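Local structure of twin-arginine translocation pathway signal (Rhodoferax ferrireducens, 5IM2) at residues E127-L131 and P194-V198; M134-A138 and V167-G171; V162-H168 and Y259-L265; L231-V235 and Q299-D303. The protein is the solute-binding component of a TRAP transporter, holds benzoate in its cleft, and probably delivers aromatic carboxylates of this kind to its membrane partners. All coordinates share one frame; numbering follows the deposited sequence.

Contact 1 (E127-L131 and P194-V198). With BEZ (benzoic acid), chain B.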
loop_
_atom_site.group_PDB
_atom_site.type_symbol
_atom_site.label_atom_id
_atom_site.label_comp_id
_atom_site.label_asym_id
_atom_site.label_seq_id
_atom_site.Cartn_x
_atom_site.Cartn_y
_atom_site.Cartn_z
ATOM N N GLU A 127 -6.192 -2.879 -8.417
ATOM C CA GLU A 127 -5.019 -3.745 -8.423
ATOM C C GLU A 127 -4.058 -3.480 -9.577
ATOM O O GLU A 127 -2.943 -4.001 -9.554
ATOM C CB GLU A 127 -5.424 -5.219 -8.527
ATOM C CG GLU A 127 -6.154 -5.847 -7.391
ATOM C CD GLU A 127 -6.530 -7.309 -7.725
ATOM O OE1 GLU A 127 -6.653 -7.679 -8.939
ATOM O OE2 GLU A 127 -6.710 -8.092 -6.780
ATOM N N VAL A 128 -4.460 -2.702 -10.585
ATOM C CA VAL A 128 -3.583 -2.405 -11.707
ATOM C C VAL A 128 -2.276 -1.786 -11.201
ATOM O O VAL A 128 -1.210 -1.949 -11.812
ATOM C CB VAL A 128 -4.332 -1.498 -12.709
ATOM C CG1 VAL A 128 -4.566 -0.104 -12.141
ATOM C CG2 VAL A 128 -3.605 -1.470 -14.043
ATOM N N PHE A 129 -2.335 -1.065 -10.089
ATOM C CA PHE A 129 -1.153 -0.361 -9.578
ATOM C C PHE A 129 -0.192 -1.265 -8.839
ATOM O O PHE A 129 0.950 -0.851 -8.562
ATOM C CB PHE A 129 -1.599 0.795 -8.679
ATOM C CG PHE A 129 -2.230 1.892 -9.459
ATOM C CD1 PHE A 129 -1.452 2.773 -10.192
ATOM C CD2 PHE A 129 -3.617 1.978 -9.579
ATOM C CE1 PHE A 129 -2.034 3.726 -10.975
ATOM C CE2 PHE A 129 -4.207 2.941 -10.363
ATOM C CZ PHE A 129 -3.426 3.805 -11.073
ATOM N N GLU A 130 -0.619 -2.496 -8.574
ATOM C CA GLU A 130 0.156 -3.527 -7.899
ATOM C C GLU A 130 0.819 -4.487 -8.878
ATOM O O GLU A 130 1.549 -5.386 -8.449
ATOM C CB GLU A 130 -0.742 -4.318 -6.931
ATOM C CG GLU A 130 -1.303 -3.405 -5.846
ATOM C CD GLU A 130 -2.197 -4.094 -4.835
ATOM O OE1 GLU A 130 -2.570 -5.258 -5.037
ATOM O OE2 GLU A 130 -2.530 -3.438 -3.831
ATOM N N LEU A 131 0.649 -4.275 -10.184
ATOM C CA LEU A 131 1.251 -5.134 -11.186
ATOM C C LEU A 131 2.743 -4.854 -11.302
ATOM O O LEU A 131 3.237 -3.815 -10.855
ATOM C CB LEU A 131 0.568 -4.929 -12.543
ATOM C CG LEU A 131 -0.930 -5.252 -12.588
ATOM C CD1 LEU A 131 -1.489 -4.820 -13.891
ATOM C CD2 LEU A 131 -1.157 -6.729 -12.393
ATOM N N PRO A 194 1.477 -8.923 0.367
ATOM C CA PRO A 194 0.302 -8.319 0.998
ATOM C C PRO A 194 -1.032 -8.582 0.295
ATOM O O PRO A 194 -2.077 -8.538 0.954
ATOM C CB PRO A 194 0.645 -6.821 0.972
ATOM C CG PRO A 194 1.531 -6.665 -0.273
ATOM C CD PRO A 194 2.340 -7.936 -0.299
ATOM N N THR A 195 -1.007 -8.830 -1.018
ATOM C CA THR A 195 -2.217 -8.933 -1.822
ATOM C C THR A 195 -2.034 -10.020 -2.884
ATOM O O THR A 195 -0.909 -10.392 -3.211
ATOM C CB THR A 195 -2.505 -7.627 -2.525
ATOM O OG1 THR A 195 -1.483 -7.442 -3.515
ATOM C CG2 THR A 195 -2.503 -6.460 -1.545
ATOM N N ARG A 196 -3.139 -10.426 -3.518
ATOM C CA ARG A 196 -3.068 -11.493 -4.529
ATOM C C ARG A 196 -2.213 -11.100 -5.742
ATOM O O ARG A 196 -1.572 -11.961 -6.348
ATOM C CB ARG A 196 -4.481 -11.905 -4.958
ATOM C CG ARG A 196 -5.137 -10.998 -5.967
ATOM C CD ARG A 196 -6.445 -11.575 -6.515
ATOM N NE ARG A 196 -7.023 -10.685 -7.524
ATOM C CZ ARG A 196 -7.805 -11.070 -8.531
ATOM N NH1 ARG A 196 -8.131 -12.351 -8.693
ATOM N NH2 ARG A 196 -8.264 -10.163 -9.390
ATOM N N GLN A 197 -2.179 -9.820 -6.164
ATOM C CA GLN A 197 -1.315 -9.552 -7.309
ATOM C C GLN A 197 0.153 -9.676 -6.946
ATOM O O GLN A 197 0.956 -10.054 -7.785
ATOM C CB GLN A 197 -1.562 -8.162 -7.934
ATOM C CG GLN A 197 -2.802 -8.033 -8.767
ATOM C CD GLN A 197 -3.066 -9.189 -9.679
ATOM O OE1 GLN A 197 -2.157 -9.695 -10.345
ATOM N NE2 GLN A 197 -4.322 -9.579 -9.768
ATOM N N VAL A 198 0.543 -9.342 -5.710
ATOM C CA VAL A 198 1.945 -9.493 -5.358
ATOM C C VAL A 198 2.282 -10.966 -5.165
ATOM O O VAL A 198 3.367 -11.419 -5.554
ATOM C CB VAL A 198 2.263 -8.656 -4.109
ATOM C CG1 VAL A 198 3.745 -8.716 -3.765
ATOM C CG2 VAL A 198 1.816 -7.212 -4.328
HETATM C C BEZ B . 2.133 -4.302 3.774
HETATM O O1 BEZ B . 2.964 -4.799 2.960
HETATM O O2 BEZ B . 1.187 -5.009 4.195
HETATM C C1 BEZ B . 2.304 -2.892 4.253
HETATM C C2 BEZ B . 1.377 -2.345 5.136
HETATM C C3 BEZ B . 1.575 -1.041 5.593
HETATM C C4 BEZ B . 2.663 -0.310 5.148
HETATM C C5 BEZ B . 3.565 -0.849 4.251
HETATM C C6 BEZ B . 3.382 -2.160 3.798
HETATM O O HOH W 1 -3.963 -7.484 -5.476
HETATM O O HOH W 2 2.746 -7.732 -8.939
#

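Contact 2 (M134-A138 and V167-G171)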
loop_
_atom_site.group_PDB
_atom_site.type_symbol
_atom_site.label_atom_id
_atom_site.label_comp_id
_atom_site.label_asym_id
_atom_site.label_seq_id
_atom_site.Cartn_x
_atom_site.Cartn_y
_atom_site.Cartn_z
ATOM N N MET A 134 5.104 -1.019 -12.404
ATOM C CA MET A 134 4.144 0.038 -12.746
ATOM C C MET A 134 4.543 1.409 -12.212
ATOM O O MET A 134 4.367 2.420 -12.910
ATOM C CB MET A 134 2.751 -0.297 -12.210
ATOM C CG MET A 134 2.051 -1.437 -12.880
ATOM S SD MET A 134 1.561 -1.043 -14.574
ATOM C CE MET A 134 0.347 0.196 -14.284
ATOM N N MET A 135 5.088 1.472 -11.008
ATOM C CA MET A 135 5.247 2.752 -10.322
ATOM C C MET A 135 6.510 3.475 -10.751
ATOM O O MET A 135 7.546 2.874 -11.006
ATOM C CB MET A 135 5.280 2.526 -8.808
ATOM C CG MET A 135 5.610 3.768 -7.999
ATOM S SD MET A 135 5.636 3.509 -6.214
ATOM C CE MET A 135 6.594 2.091 -6.140
ATOM N N THR A 136 6.419 4.804 -10.787
ATOM C CA THR A 136 7.599 5.651 -10.876
ATOM C C THR A 136 8.027 6.016 -9.446
ATOM O O THR A 136 8.875 5.329 -8.857
ATOM C CB THR A 136 7.301 6.882 -11.721
ATOM O OG1 THR A 136 6.137 7.526 -11.220
ATOM C CG2 THR A 136 7.021 6.495 -13.148
ATOM N N ASN A 137 7.413 7.047 -8.862
ATOM C CA ASN A 137 7.543 7.331 -7.429
ATOM C C ASN A 137 6.163 7.322 -6.772
ATOM O O ASN A 137 5.135 7.396 -7.447
ATOM C CB ASN A 137 8.248 8.673 -7.204
ATOM C CG ASN A 137 7.484 9.816 -7.757
ATOM O OD1 ASN A 137 6.539 10.245 -7.148
ATOM N ND2 ASN A 137 7.893 10.334 -8.932
ATOM N N ALA A 138 6.132 7.181 -5.447
ATOM C CA ALA A 138 4.851 7.013 -4.758
ATOM C C ALA A 138 3.949 8.239 -4.873
ATOM O O ALA A 138 2.728 8.092 -4.972
ATOM C CB ALA A 138 5.082 6.657 -3.293
ATOM N N VAL A 167 -0.170 4.755 -2.787
ATOM C CA VAL A 167 0.730 3.609 -2.835
ATOM C C VAL A 167 1.920 3.901 -1.924
ATOM O O VAL A 167 2.120 5.038 -1.484
ATOM C CB VAL A 167 1.201 3.280 -4.261
ATOM C CG1 VAL A 167 -0.011 3.027 -5.148
ATOM C CG2 VAL A 167 2.106 4.404 -4.796
ATOM N N HIS A 168 2.709 2.863 -1.631
ATOM C CA HIS A 168 3.948 3.039 -0.891
ATOM C C HIS A 168 5.179 3.054 -1.822
ATOM O O HIS A 168 5.071 3.029 -3.047
ATOM C CB HIS A 168 4.051 2.006 0.255
ATOM C CG HIS A 168 4.104 0.548 -0.144
ATOM N ND1 HIS A 168 5.040 0.024 -1.019
ATOM C CD2 HIS A 168 3.376 -0.510 0.295
ATOM C CE1 HIS A 168 4.845 -1.284 -1.139
ATOM N NE2 HIS A 168 3.865 -1.641 -0.325
ATOM N N GLY A 169 6.381 3.178 -1.213
ATOM C CA GLY A 169 7.610 3.179 -1.968
ATOM C C GLY A 169 7.910 1.813 -2.572
ATOM O O GLY A 169 7.178 0.840 -2.381
ATOM N N PRO A 170 9.007 1.728 -3.316
ATOM C CA PRO A 170 9.303 0.469 -4.020
ATOM C C PRO A 170 9.450 -0.710 -3.072
ATOM O O PRO A 170 10.070 -0.615 -2.009
ATOM C CB PRO A 170 10.613 0.771 -4.749
ATOM C CG PRO A 170 10.632 2.284 -4.880
ATOM C CD PRO A 170 9.958 2.796 -3.647
ATOM N N GLY A 171 8.872 -1.849 -3.465
ATOM C CA GLY A 171 8.979 -3.042 -2.646
ATOM C C GLY A 171 10.398 -3.588 -2.565
ATOM O O GLY A 171 11.203 -3.470 -3.496
#

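Contact 3 (V162-H168 and Y259-L265). With BEZ (benzoic acid), chain B.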
loop_
_atom_site.group_PDB
_atom_site.type_symbol
_atom_site.label_atom_id
_atom_site.label_comp_id
_atom_site.label_asym_id
_atom_site.label_seq_id
_atom_site.Cartn_x
_atom_site.Cartn_y
_atom_site.Cartn_z
ATOM N N VAL A 162 -14.662 7.833 -0.230
ATOM C CA VAL A 162 -13.209 7.730 -0.301
ATOM C C VAL A 162 -12.595 9.113 -0.171
ATOM O O VAL A 162 -12.895 10.038 -0.944
ATOM C CB VAL A 162 -12.754 7.024 -1.578
ATOM C CG1 VAL A 162 -11.218 7.005 -1.705
ATOM C CG2 VAL A 162 -13.258 5.579 -1.543
ATOM N N LEU A 163 -11.749 9.255 0.837
ATOM C CA LEU A 163 -11.034 10.488 1.089
ATOM C C LEU A 163 -9.695 10.556 0.377
ATOM O O LEU A 163 -9.284 11.652 -0.008
ATOM C CB LEU A 163 -10.811 10.649 2.596
ATOM C CG LEU A 163 -12.043 10.484 3.479
ATOM C CD1 LEU A 163 -11.711 10.775 4.962
ATOM C CD2 LEU A 163 -13.195 11.372 3.049
ATOM N N ALA A 164 -9.000 9.428 0.202
ATOM C CA ALA A 164 -7.694 9.398 -0.440
ATOM C C ALA A 164 -7.360 7.976 -0.849
ATOM O O ALA A 164 -7.901 7.005 -0.296
ATOM C CB ALA A 164 -6.597 9.977 0.470
ATOM N N LEU A 165 -6.463 7.886 -1.843
ATOM C CA LEU A 165 -5.940 6.648 -2.420
ATOM C C LEU A 165 -4.449 6.833 -2.656
ATOM O O LEU A 165 -4.044 7.892 -3.138
ATOM C CB LEU A 165 -6.622 6.317 -3.759
ATOM C CG LEU A 165 -8.072 5.907 -3.643
ATOM C CD1 LEU A 165 -8.760 6.209 -4.970
ATOM C CD2 LEU A 165 -8.185 4.414 -3.265
ATOM N N GLN A 166 -3.623 5.837 -2.329
ATOM C CA GLN A 166 -2.176 6.023 -2.435
ATOM C C GLN A 166 -1.455 4.681 -2.456
ATOM O O GLN A 166 -2.060 3.616 -2.283
ATOM C CB GLN A 166 -1.665 6.925 -1.303
ATOM C CG GLN A 166 -2.180 6.568 0.088
ATOM C CD GLN A 166 -1.111 6.156 1.086
ATOM O OE1 GLN A 166 -1.350 6.162 2.272
ATOM N NE2 GLN A 166 0.031 5.759 0.617
ATOM N N VAL A 167 -0.170 4.755 -2.787
ATOM C CA VAL A 167 0.730 3.609 -2.835
ATOM C C VAL A 167 1.920 3.901 -1.924
ATOM O O VAL A 167 2.120 5.038 -1.484
ATOM C CB VAL A 167 1.201 3.280 -4.261
ATOM C CG1 VAL A 167 -0.011 3.027 -5.148
ATOM C CG2 VAL A 167 2.106 4.404 -4.796
ATOM N N HIS A 168 2.709 2.863 -1.631
ATOM C CA HIS A 168 3.948 3.039 -0.891
ATOM C C HIS A 168 5.179 3.054 -1.822
ATOM O O HIS A 168 5.071 3.029 -3.047
ATOM C CB HIS A 168 4.051 2.006 0.255
ATOM C CG HIS A 168 4.104 0.548 -0.144
ATOM N ND1 HIS A 168 5.040 0.024 -1.019
ATOM C CD2 HIS A 168 3.376 -0.510 0.295
ATOM C CE1 HIS A 168 4.845 -1.284 -1.139
ATOM N NE2 HIS A 168 3.865 -1.641 -0.325
ATOM N N TYR A 259 7.196 -3.812 -7.268
ATOM C CA TYR A 259 5.770 -3.688 -6.977
ATOM C C TYR A 259 5.556 -2.559 -5.972
ATOM O O TYR A 259 6.479 -2.100 -5.301
ATOM C CB TYR A 259 5.165 -5.012 -6.425
ATOM C CG TYR A 259 5.408 -5.165 -4.954
ATOM C CD1 TYR A 259 6.620 -5.622 -4.475
ATOM C CD2 TYR A 259 4.445 -4.772 -4.038
ATOM C CE1 TYR A 259 6.873 -5.695 -3.104
ATOM C CE2 TYR A 259 4.684 -4.847 -2.666
ATOM C CZ TYR A 259 5.901 -5.302 -2.213
ATOM O OH TYR A 259 6.136 -5.363 -0.852
ATOM N N THR A 260 4.301 -2.142 -5.873
ATOM C CA THR A 260 3.809 -1.388 -4.727
ATOM C C THR A 260 2.414 -1.899 -4.384
ATOM O O THR A 260 1.780 -2.635 -5.152
ATOM C CB THR A 260 3.842 0.118 -5.000
ATOM O OG1 THR A 260 3.533 0.808 -3.789
ATOM C CG2 THR A 260 2.867 0.534 -6.098
ATOM N N ALA A 261 1.952 -1.544 -3.193
ATOM C CA ALA A 261 0.604 -1.873 -2.760
ATOM C C ALA A 261 -0.216 -0.596 -2.652
ATOM O O ALA A 261 0.319 0.477 -2.416
ATOM C CB ALA A 261 0.611 -2.622 -1.421
ATOM N N THR A 262 -1.523 -0.729 -2.846
ATOM C CA THR A 262 -2.448 0.380 -2.756
ATOM C C THR A 262 -3.098 0.439 -1.391
ATOM O O THR A 262 -3.307 -0.575 -0.729
ATOM C CB THR A 262 -3.541 0.299 -3.820
ATOM O OG1 THR A 262 -4.288 -0.906 -3.676
ATOM C CG2 THR A 262 -2.931 0.352 -5.170
ATOM N N PHE A 263 -3.430 1.657 -0.995
ATOM C CA PHE A 263 -4.088 1.941 0.262
ATOM C C PHE A 263 -5.269 2.852 -0.004
ATOM O O PHE A 263 -5.215 3.699 -0.903
ATOM C CB PHE A 263 -3.139 2.659 1.258
ATOM C CG PHE A 263 -1.909 1.882 1.583
ATOM C CD1 PHE A 263 -0.849 1.856 0.711
ATOM C CD2 PHE A 263 -1.833 1.139 2.772
ATOM C CE1 PHE A 263 0.274 1.117 1.009
ATOM C CE2 PHE A 263 -0.715 0.412 3.069
ATOM C CZ PHE A 263 0.351 0.413 2.176
ATOM N N VAL A 264 -6.306 2.690 0.807
ATOM C CA VAL A 264 -7.479 3.553 0.770
ATOM C C VAL A 264 -7.720 4.150 2.152
ATOM O O VAL A 264 -7.628 3.458 3.175
ATOM C CB VAL A 264 -8.726 2.800 0.266
ATOM C CG1 VAL A 264 -9.096 1.694 1.210
ATOM C CG2 VAL A 264 -9.871 3.786 0.067
ATOM N N LEU A 265 -8.025 5.465 2.170
ATOM C CA LEU A 265 -8.490 6.176 3.347
ATOM C C LEU A 265 -9.971 6.386 3.088
ATOM O O LEU A 265 -10.337 7.182 2.211
ATOM C CB LEU A 265 -7.761 7.509 3.538
ATOM C CG LEU A 265 -8.137 8.373 4.731
ATOM C CD1 LEU A 265 -7.722 7.674 6.023
ATOM C CD2 LEU A 265 -7.462 9.725 4.576
HETATM C C BEZ B . 2.133 -4.302 3.774
HETATM O O1 BEZ B . 2.964 -4.799 2.960
HETATM O O2 BEZ B . 1.187 -5.009 4.195
HETATM C C1 BEZ B . 2.304 -2.892 4.253
HETATM C C2 BEZ B . 1.377 -2.345 5.136
HETATM C C3 BEZ B . 1.575 -1.041 5.593
HETATM C C4 BEZ B . 2.663 -0.310 5.148
HETATM C C5 BEZ B . 3.565 -0.849 4.251
HETATM C C6 BEZ B . 3.382 -2.160 3.798
HETATM O O HOH W 3 4.062 -4.351 0.551
#

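Contact 4 (L231-V235 and Q299-D303). With BEZ (benzoic acid), chain B.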
loop_
_atom_site.group_PDB
_atom_site.type_symbol
_atom_site.label_atom_id
_atom_site.label_comp_id
_atom_site.label_asym_id
_atom_site.label_seq_id
_atom_site.Cartn_x
_atom_site.Cartn_y
_atom_site.Cartn_z
ATOM N N LEU A 231 8.214 -6.126 1.524
ATOM C CA LEU A 231 7.767 -4.913 2.209
ATOM C C LEU A 231 8.545 -3.744 1.635
ATOM O O LEU A 231 9.723 -3.908 1.304
ATOM C CB LEU A 231 8.042 -4.938 3.711
ATOM C CG LEU A 231 7.379 -5.987 4.574
ATOM C CD1 LEU A 231 8.073 -6.127 5.922
ATOM C CD2 LEU A 231 5.943 -5.586 4.712
ATOM N N PRO A 232 7.979 -2.537 1.634
ATOM C CA PRO A 232 8.825 -1.356 1.433
ATOM C C PRO A 232 9.678 -1.099 2.675
ATOM O O PRO A 232 9.383 -1.578 3.771
ATOM C CB PRO A 232 7.815 -0.232 1.217
ATOM C CG PRO A 232 6.669 -0.650 2.093
ATOM C CD PRO A 232 6.590 -2.156 1.962
ATOM N N TRP A 233 10.715 -0.272 2.496
ATOM C CA TRP A 233 11.657 0.012 3.569
ATOM C C TRP A 233 10.997 0.710 4.744
ATOM O O TRP A 233 11.368 0.462 5.899
ATOM C CB TRP A 233 12.809 0.889 3.057
ATOM C CG TRP A 233 13.997 0.140 2.527
ATOM C CD1 TRP A 233 14.532 0.238 1.280
ATOM C CD2 TRP A 233 14.799 -0.822 3.229
ATOM N NE1 TRP A 233 15.609 -0.604 1.152
ATOM C CE2 TRP A 233 15.794 -1.271 2.332
ATOM C CE3 TRP A 233 14.759 -1.358 4.516
ATOM C CZ2 TRP A 233 16.765 -2.203 2.696
ATOM C CZ3 TRP A 233 15.714 -2.288 4.873
ATOM C CH2 TRP A 233 16.707 -2.699 3.959
ATOM N N GLU A 234 10.022 1.587 4.479
ATOM C CA GLU A 234 9.584 2.514 5.508
ATOM C C GLU A 234 8.933 1.787 6.690
ATOM O O GLU A 234 9.047 2.255 7.836
ATOM C CB GLU A 234 8.638 3.565 4.904
ATOM C CG GLU A 234 7.337 3.034 4.374
ATOM C CD GLU A 234 6.220 2.894 5.413
ATOM O OE1 GLU A 234 6.281 3.531 6.507
ATOM O OE2 GLU A 234 5.279 2.123 5.100
ATOM N N VAL A 235 8.274 0.649 6.432
ATOM C CA VAL A 235 7.489 -0.032 7.463
ATOM C C VAL A 235 8.327 -1.005 8.258
ATOM O O VAL A 235 7.891 -1.445 9.332
ATOM C CB VAL A 235 6.282 -0.747 6.824
ATOM C CG1 VAL A 235 6.698 -1.979 6.035
ATOM C CG2 VAL A 235 5.231 -1.068 7.889
ATOM N N GLN A 299 4.950 8.470 2.768
ATOM C CA GLN A 299 5.246 7.054 2.983
ATOM C C GLN A 299 6.599 6.691 2.371
ATOM O O GLN A 299 7.437 6.026 3.002
ATOM C CB GLN A 299 4.145 6.170 2.431
ATOM C CG GLN A 299 4.195 4.736 3.073
ATOM C CD GLN A 299 2.914 3.964 2.915
ATOM O OE1 GLN A 299 1.994 4.370 2.226
ATOM N NE2 GLN A 299 2.875 2.818 3.534
ATOM N N GLN A 300 6.852 7.148 1.156
ATOM C CA GLN A 300 8.151 6.866 0.547
ATOM C C GLN A 300 9.279 7.631 1.235
ATOM O O GLN A 300 10.427 7.161 1.251
ATOM C CB GLN A 300 8.106 7.175 -0.960
ATOM C CG GLN A 300 9.411 6.850 -1.669
ATOM C CD GLN A 300 9.328 6.791 -3.172
ATOM O OE1 GLN A 300 8.357 7.231 -3.777
ATOM N NE2 GLN A 300 10.384 6.291 -3.796
ATOM N N ALA A 301 9.006 8.817 1.787
ATOM C CA ALA A 301 10.051 9.550 2.484
ATOM C C ALA A 301 10.566 8.810 3.715
ATOM O O ALA A 301 11.648 9.136 4.206
ATOM C CB ALA A 301 9.568 10.940 2.911
ATOM N N GLY A 302 9.813 7.852 4.236
ATOM C CA GLY A 302 10.275 7.067 5.364
ATOM C C GLY A 302 11.160 5.906 4.993
ATOM O O GLY A 302 11.661 5.217 5.886
ATOM N N ASP A 303 11.390 5.682 3.696
ATOM C CA ASP A 303 12.179 4.523 3.287
ATOM C C ASP A 303 13.620 4.666 3.767
ATOM O O ASP A 303 14.217 3.707 4.272
ATOM C CB ASP A 303 12.153 4.354 1.763
ATOM C CG ASP A 303 10.900 3.697 1.238
ATOM O OD1 ASP A 303 10.052 3.184 2.012
ATOM O OD2 ASP A 303 10.776 3.669 -0.021
HETATM C C BEZ B . 2.133 -4.302 3.774
HETATM O O1 BEZ B . 2.964 -4.799 2.960
HETATM O O2 BEZ B . 1.187 -5.009 4.195
HETATM C C1 BEZ B . 2.304 -2.892 4.253
HETATM C C2 BEZ B . 1.377 -2.345 5.136
HETATM C C3 BEZ B . 1.575 -1.041 5.593
HETATM C C4 BEZ B . 2.663 -0.310 5.148
HETATM C C5 BEZ B . 3.565 -0.849 4.251
HETATM C C6 BEZ B . 3.382 -2.160 3.798
HETATM O O HOH W 4 11.210 0.940 -0.272
HETATM O O HOH W 5 10.527 4.596 8.417
#

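Contact 1 (E127-L131 and P194-V198)
Glu130 and Gln197 bring the backbones closest, 6.2 Å from CA to CA, where the 3-10 turn 127-130 faces the first turn of the helix that begins at Arg196. No backbone bond joins the two directly; water 1 accepts from Gln197 N and donates to Glu130 OE1, and water 2 donates to both Glu130 O and Gln197 O. The side chains of Glu127 and Arg196 meet at about a right angle. Arg196 forms a side-on, two-nitrogen salt bridge with the carboxylate: NE gives a 2.7 Å bond to the syn lone pair of Glu127 OE2, and NH2 reaches Glu127 OE1 at 3.0 Å. The two flat groups are 34° apart. Gln197, its chain bent at chi2 (-43°), brings NE2 over the carboxylate plane to the same Glu127 OE1 at 3.1 Å, so that this oxygen takes two N-H donors. In this bilobal fold the contact sits beside the benzoate cleft: Thr195 is the N-cap residue of helix 196-205, and Pro194 CB lies 3.7 Å from benzoate O1. Thr195 OG1 donates to Glu130 OE1 at 2.9 Å, arriving from above the carboxylate plane, while Glu130 OE2 accepts from Thr262 N. Leu131 CD2 lies alongside the amide of Gln197, 3.7 Å from its OE1. Arg196 NH2 has a second carboxylate in Asp342, and Trp339 of helix 334-345 packs on Glu127 and Gln197.

Contact 2 (M134-A138 and V167-G171)
Val167 meets Met135 and Ala138 with one methyl: its CG2 lies 3.9 Å from Met135 SD and 4.0 Å from Ala138 CB, and the side chains of Val167 and Met135 slide past each other in opposite directions. At His168 the backbone does the touching. Its carbonyl oxygen is 3.3 Å from Met135 SD and 3.6 Å from Ala138 CB, while the imidazole starts off away from segment 134-138. ND1 of that ring gives Gly169 O a 2.7 Å bond that lies in the ring plane and falls on a carbonyl lone pair, which helps fix the rotation of a ring that also touches the benzoate. Gly169 passes nearest Ala138, 5.5 Å between CA atoms. The Met135 methyl CE lies 3.8 Å from Gly169 C and 4.2 Å from Pro170 CG. Met135 reaches this far because its chain runs straight out to SD (chi1 173°, chi2 180°) and bends at the last torsion (chi3 48°), turning CE toward Gly169 and Pro170. Replacing it with an alanine would probably open a gap beside Val167, Pro170 and Thr260. Both segments are connections. Residues 134-137 lead into helix 138-152, of which Asn137 is the N-cap, its OD1 accepting from Ala140 N; 168-170 link strand 161-167 of one sheet to strand 171-175 of the other, and from helix 289-301 Gln300 OE1 accepts from Ala138 N.

Contact 3 (V162-H168 and Y259-L265)
His168 and Phe263 meet rim to rim, their planes 61° apart, with His168 CD2 3.6 Å from Phe263 CE1 at the phenyl edge. The imidazole comes down past Thr260 in the opposite direction and lays one face over the backbone N of Ala261, which sits 3.4 Å from His168 NE2, while Ala261 CB approaches the same nitrogen. Tyr259 brings CE2 to the imidazole edge. Water 3 links the hydroxyl of Tyr259, His168 NE2 and benzoate O1, donating to the carboxylate, and Phe263 CE2 touches benzoate C3 at 3.7 Å. With CG of His168 held between the backbone N and carbonyl carbon, chi1 63° swings the ring across the partner segment, over Ala261, toward Tyr259 and the benzoate, into an aromatic cluster. Behind the cluster the segments form neighbouring antiparallel strands of a five-stranded mixed sheet, 161-167 being an edge strand. Gln166 and Phe263 exchange two backbone bonds as a hydrogen-bonded pair, and Leu265 N donates to Ala164 O. Leu163 N and Ala164 N both donate to Leu265 O, a classic beta bulge near the far end. Gln166, on the same face as Phe263, crosses it obliquely, NE2 4.0 Å from Phe263 CD1, amide and ring planes 26° apart; its OE1 accepts from Trp113, which also stacks on Phe263. On the other face Leu165 and Val264 lie side by side, pointing the same way, CD2 to CG2 3.8 Å. Thr260 OG1 donates to His168 O at 2.8 Å from above the carbonyl plane, and its methyl packs on Val167.

Contact 4 (L231-V235 and Q299-D303)
Glu234 and Asp303 come within 4.0 Å of each other at their CA atoms, and with Gln299 they carry the contact between the end of strand 228-232 and the end of helix 289-301. Glu234 has the most surface buried here. Its chain is bent at chi2 (86°), and its CB and CG pack against the helix backbone, Glu234 CG 3.3 Å from Gln299 O. The carboxylate then meets the Gln299 amide with the two planes 78° apart: NE2 donates to Glu234 OE2 at 3.0 Å, the N-H pointing almost straight at the oxygen (173°) from above the carboxylate plane. Glu234 OE1 accepts from Asn62, and Gln299 OE1 from Gln166, so each group is held at both ends. Asp303 OD1 comes up to Glu234 N, which gives it a weak, bent bond of 2.9 Å; its OD2 takes a weak bond from water 4, itself bound to Trp233 N. Trp233 sets CB 3.4 Å from Asp303 O before its indole leads off to Glu250. Water 5 joins Glu234 O to Gly302 O. An alanine in place of Glu234 removes the carboxylate that holds Gln299 NE2 and Asn62, and the glutamine amide would probably be freer to turn beside the benzoate ring. That amide also lines the benzoate site: Gln299 NE2 and Glu234 OE2 each lie 3.5 Å from ring carbons, C4 and C5 respectively, while Pro232 and Val235 pack on the ring, making this the aromatic end of the ligand pocket in the solute-binding cleft.

How the contacts relate
Along the chain contact 2 is nested within the loop closed by contact 1, contact 3 starts where contact 2 ends and crosses both contact 1 and contact 4, and contact 4 closes last. Contacts 2 and 3 share Val167 and His168, with centres about 10 Å apart; contacts 1 and 4 are farthest apart, about 17 Å between centres, and do not touch. Strands 161-167 and 262-267 belong to the five-stranded sheet, while strand 228-232 belongs to the six-stranded one. Glu130 to Thr262 ties contact 1 to contact 3, and Gln166 to Gln299 ties contact 3 to contact 4, so the contacts connect both lobes around the single benzoate site.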